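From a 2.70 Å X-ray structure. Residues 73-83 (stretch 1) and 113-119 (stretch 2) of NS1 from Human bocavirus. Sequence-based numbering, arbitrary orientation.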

# COMPACT_ATOMS: atom_id res chain seq x y z
N HIS A 73 -0.29 -2.50 -11.89
CA HIS A 73 0.50 -1.27 -11.87
C HIS A 73 1.38 -1.26 -10.62
O HIS A 73 1.11 -1.99 -9.66
CB HIS A 73 -0.37 -0.03 -11.93
CG HIS A 73 -1.26 0.14 -10.74
ND1 HIS A 73 -2.52 -0.42 -10.67
CD2 HIS A 73 -1.07 0.79 -9.57
CE1 HIS A 73 -3.07 -0.11 -9.51
NE2 HIS A 73 -2.21 0.61 -8.82
N PHE A 74 2.42 -0.43 -10.63
CA PHE A 74 3.49 -0.58 -9.65
C PHE A 74 2.99 -0.41 -8.22
O PHE A 74 3.42 -1.15 -7.33
CB PHE A 74 4.67 0.34 -9.95
CG PHE A 74 4.44 1.80 -9.61
CD1 PHE A 74 3.70 2.61 -10.45
CD2 PHE A 74 4.99 2.35 -8.46
CE1 PHE A 74 3.51 3.96 -10.15
CE2 PHE A 74 4.79 3.70 -8.14
CZ PHE A 74 4.05 4.50 -8.99
N GLY A 75 2.05 0.50 -8.02
CA GLY A 75 1.46 0.68 -6.71
C GLY A 75 0.72 -0.55 -6.25
O GLY A 75 0.75 -0.89 -5.07
N ALA A 76 0.07 -1.24 -7.17
CA ALA A 76 -0.61 -2.47 -6.80
C ALA A 76 0.40 -3.55 -6.40
O ALA A 76 0.18 -4.28 -5.43
CB ALA A 76 -1.54 -2.94 -7.91
N VAL A 77 1.51 -3.62 -7.12
CA VAL A 77 2.55 -4.60 -6.83
C VAL A 77 3.20 -4.33 -5.47
O VAL A 77 3.38 -5.25 -4.67
CB VAL A 77 3.63 -4.60 -7.93
CG1 VAL A 77 4.78 -5.59 -7.61
CG2 VAL A 77 3.00 -4.93 -9.26
N LEU A 78 3.54 -3.07 -5.22
CA LEU A 78 4.12 -2.65 -3.95
C LEU A 78 3.21 -3.10 -2.82
O LEU A 78 3.65 -3.65 -1.79
CB LEU A 78 4.26 -1.12 -3.90
CG LEU A 78 4.80 -0.63 -2.55
CD1 LEU A 78 6.14 -1.28 -2.25
CD2 LEU A 78 4.90 0.89 -2.49
N CYS A 79 1.93 -2.88 -3.04
CA CYS A 79 0.91 -3.23 -2.08
C CYS A 79 0.84 -4.76 -1.83
O CYS A 79 0.71 -5.18 -0.70
CB CYS A 79 -0.43 -2.66 -2.57
SG CYS A 79 -1.76 -2.80 -1.40
N LYS A 80 0.93 -5.57 -2.88
CA LYS A 80 0.99 -7.03 -2.70
C LYS A 80 2.27 -7.46 -1.97
O LYS A 80 2.24 -8.38 -1.16
CB LYS A 80 0.92 -7.76 -4.04
CG LYS A 80 -0.37 -7.51 -4.83
CD LYS A 80 -0.27 -8.07 -6.25
CE LYS A 80 -1.39 -7.58 -7.13
NZ LYS A 80 -1.29 -8.18 -8.50
N ALA A 81 3.38 -6.80 -2.28
CA ALA A 81 4.66 -7.09 -1.65
C ALA A 81 4.56 -6.89 -0.14
O ALA A 81 4.93 -7.78 0.64
CB ALA A 81 5.75 -6.19 -2.24
N VAL A 82 4.06 -5.73 0.26
CA VAL A 82 3.88 -5.40 1.67
C VAL A 82 2.95 -6.39 2.37
O VAL A 82 3.24 -6.85 3.48
CB VAL A 82 3.38 -3.94 1.84
CG1 VAL A 82 2.99 -3.67 3.27
CG2 VAL A 82 4.44 -2.95 1.39
N TYR A 83 1.85 -6.75 1.70
CA TYR A 83 0.92 -7.76 2.22
C TYR A 83 1.63 -9.11 2.46
O TYR A 83 1.52 -9.71 3.54
CB TYR A 83 -0.30 -7.94 1.31
CG TYR A 83 -1.25 -8.99 1.82
CD1 TYR A 83 -1.09 -10.33 1.51
CD2 TYR A 83 -2.30 -8.65 2.67
CE1 TYR A 83 -1.93 -11.30 2.02
CE2 TYR A 83 -3.15 -9.60 3.18
CZ TYR A 83 -2.96 -10.92 2.85
OH TYR A 83 -3.82 -11.86 3.36
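Stretch 2, residues 113-119: NLHCHII

At the centre of the contact lies the thiol of Cys116, set against one side of the helix that stretch 1 forms from Phe74 to Tyr83. Its SG is 3.9 Å from Leu78 CG and 3.7 Å from Val82 CG2, and it comes within 4.4 Å of Cys79 CA. Sulfur behaves here as a compact apolar group: a single polarizable atom, carried on a short side chain with chi1 in the m rotamer, rests against both the leucine and the valine. The CA atoms of Cys79 and Cys116, 6.8 Å apart, mark the nearest register of the two backbones.

Stretch 2 runs as an extended strand from Leu114 to Ile119, its axis approaching the helix axis to 9.3 Å. The two N-to-C directions differ by 41°, with a signed crossing angle of -41°, so the strand travels obliquely but in the same general sense as the helix. Contacts therefore advance together along both chains. Toward the start of the strand, Leu114 packs on Leu78, with Leu114 CG 4.0 Å from Leu78 CD2. Farther along, Ile118 meets Val82, where Ile118 CG1 and Val82 CG1 are 3.4 Å apart, the closest of these contacts. Branched aliphatic side chains suit such places because they fill space without bringing polar groups that would need partners.

The pattern follows from the two backbones. Strand residues alternate, so Leu114, Cys116 and Ile118 all point their CA-to-CB bonds toward the helix; Leu78 and Val82, four residues apart and thus about one turn, answer from the other side. Phe74, a turn earlier, starts sideways, but its ring reaches back: CE2 lies 4.2 Å from Leu114 CD2, which meets the ring at its edge, near its plane. No hydrogen bond joins the stretches, and packing alone accounts for the 307 Å² they bury together.

The helix satisfies its own backbone, as in Leu78 N to Phe74 O at 2.9 Å and Val82 N to Leu78 O at 2.9 Å. At its beginning His73 occupies the N-cap position, and its O accepts a hydrogen bond from Val77 N at 3.0 Å.

Polar side chains are kept off the apolar seam. His115 and His117, the alternate residues of the strand, point away from the helix, while Lys80 lies out of reach of the strand. Its long, flexible chain is well suited to a partly exposed position, where the charged end need not enter the packed interior.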

# COMPACT_ATOMS: atom_id res chain seq x y z
N ASN A 113 5.53 11.38 -0.26
CA ASN A 113 5.97 9.98 -0.13
C ASN A 113 5.14 8.94 -0.81
O ASN A 113 3.92 9.02 -0.86
CB ASN A 113 6.15 9.62 1.34
CG ASN A 113 7.11 10.54 2.04
OD1 ASN A 113 8.14 10.93 1.48
ND2 ASN A 113 6.73 10.98 3.23
N LEU A 114 5.84 7.94 -1.32
CA LEU A 114 5.21 6.72 -1.79
C LEU A 114 5.08 5.76 -0.60
O LEU A 114 6.06 5.15 -0.16
CB LEU A 114 6.08 6.09 -2.89
CG LEU A 114 5.66 4.70 -3.38
CD1 LEU A 114 4.25 4.76 -3.94
CD2 LEU A 114 6.64 4.17 -4.45
N HIS A 115 3.88 5.62 -0.05
CA HIS A 115 3.78 4.81 1.15
C HIS A 115 2.70 3.74 1.16
O HIS A 115 1.81 3.73 0.34
CB HIS A 115 3.71 5.69 2.42
CG HIS A 115 2.64 6.73 2.39
ND1 HIS A 115 2.86 8.02 2.82
CD2 HIS A 115 1.33 6.66 2.05
CE1 HIS A 115 1.75 8.72 2.69
NE2 HIS A 115 0.80 7.92 2.23
N CYS A 116 2.83 2.81 2.10
CA CYS A 116 1.76 1.87 2.36
C CYS A 116 1.32 2.01 3.82
O CYS A 116 2.16 2.14 4.72
CB CYS A 116 2.24 0.46 2.14
SG CYS A 116 2.46 0.07 0.45
N HIS A 117 0.01 1.95 4.03
CA HIS A 117 -0.53 1.78 5.37
C HIS A 117 -0.85 0.31 5.53
O HIS A 117 -1.39 -0.32 4.59
CB HIS A 117 -1.80 2.59 5.56
CG HIS A 117 -1.58 4.06 5.58
ND1 HIS A 117 -1.46 4.79 6.75
CD2 HIS A 117 -1.43 4.95 4.56
CE1 HIS A 117 -1.27 6.06 6.46
NE2 HIS A 117 -1.25 6.18 5.14
N ILE A 118 -0.48 -0.24 6.68
CA ILE A 118 -0.77 -1.63 7.02
C ILE A 118 -1.54 -1.67 8.33
O ILE A 118 -1.05 -1.20 9.36
CB ILE A 118 0.52 -2.44 7.22
CG1 ILE A 118 1.43 -2.30 5.99
CG2 ILE A 118 0.24 -3.91 7.55
CD1 ILE A 118 2.62 -1.43 6.22
N ILE A 119 -2.74 -2.24 8.31
CA ILE A 119 -3.42 -2.56 9.55
C ILE A 119 -3.32 -4.07 9.73
O ILE A 119 -3.77 -4.85 8.89
CB ILE A 119 -4.91 -2.14 9.55
CG1 ILE A 119 -5.07 -0.68 9.12
CG2 ILE A 119 -5.51 -2.31 10.93
CD1 ILE A 119 -6.48 -0.32 8.81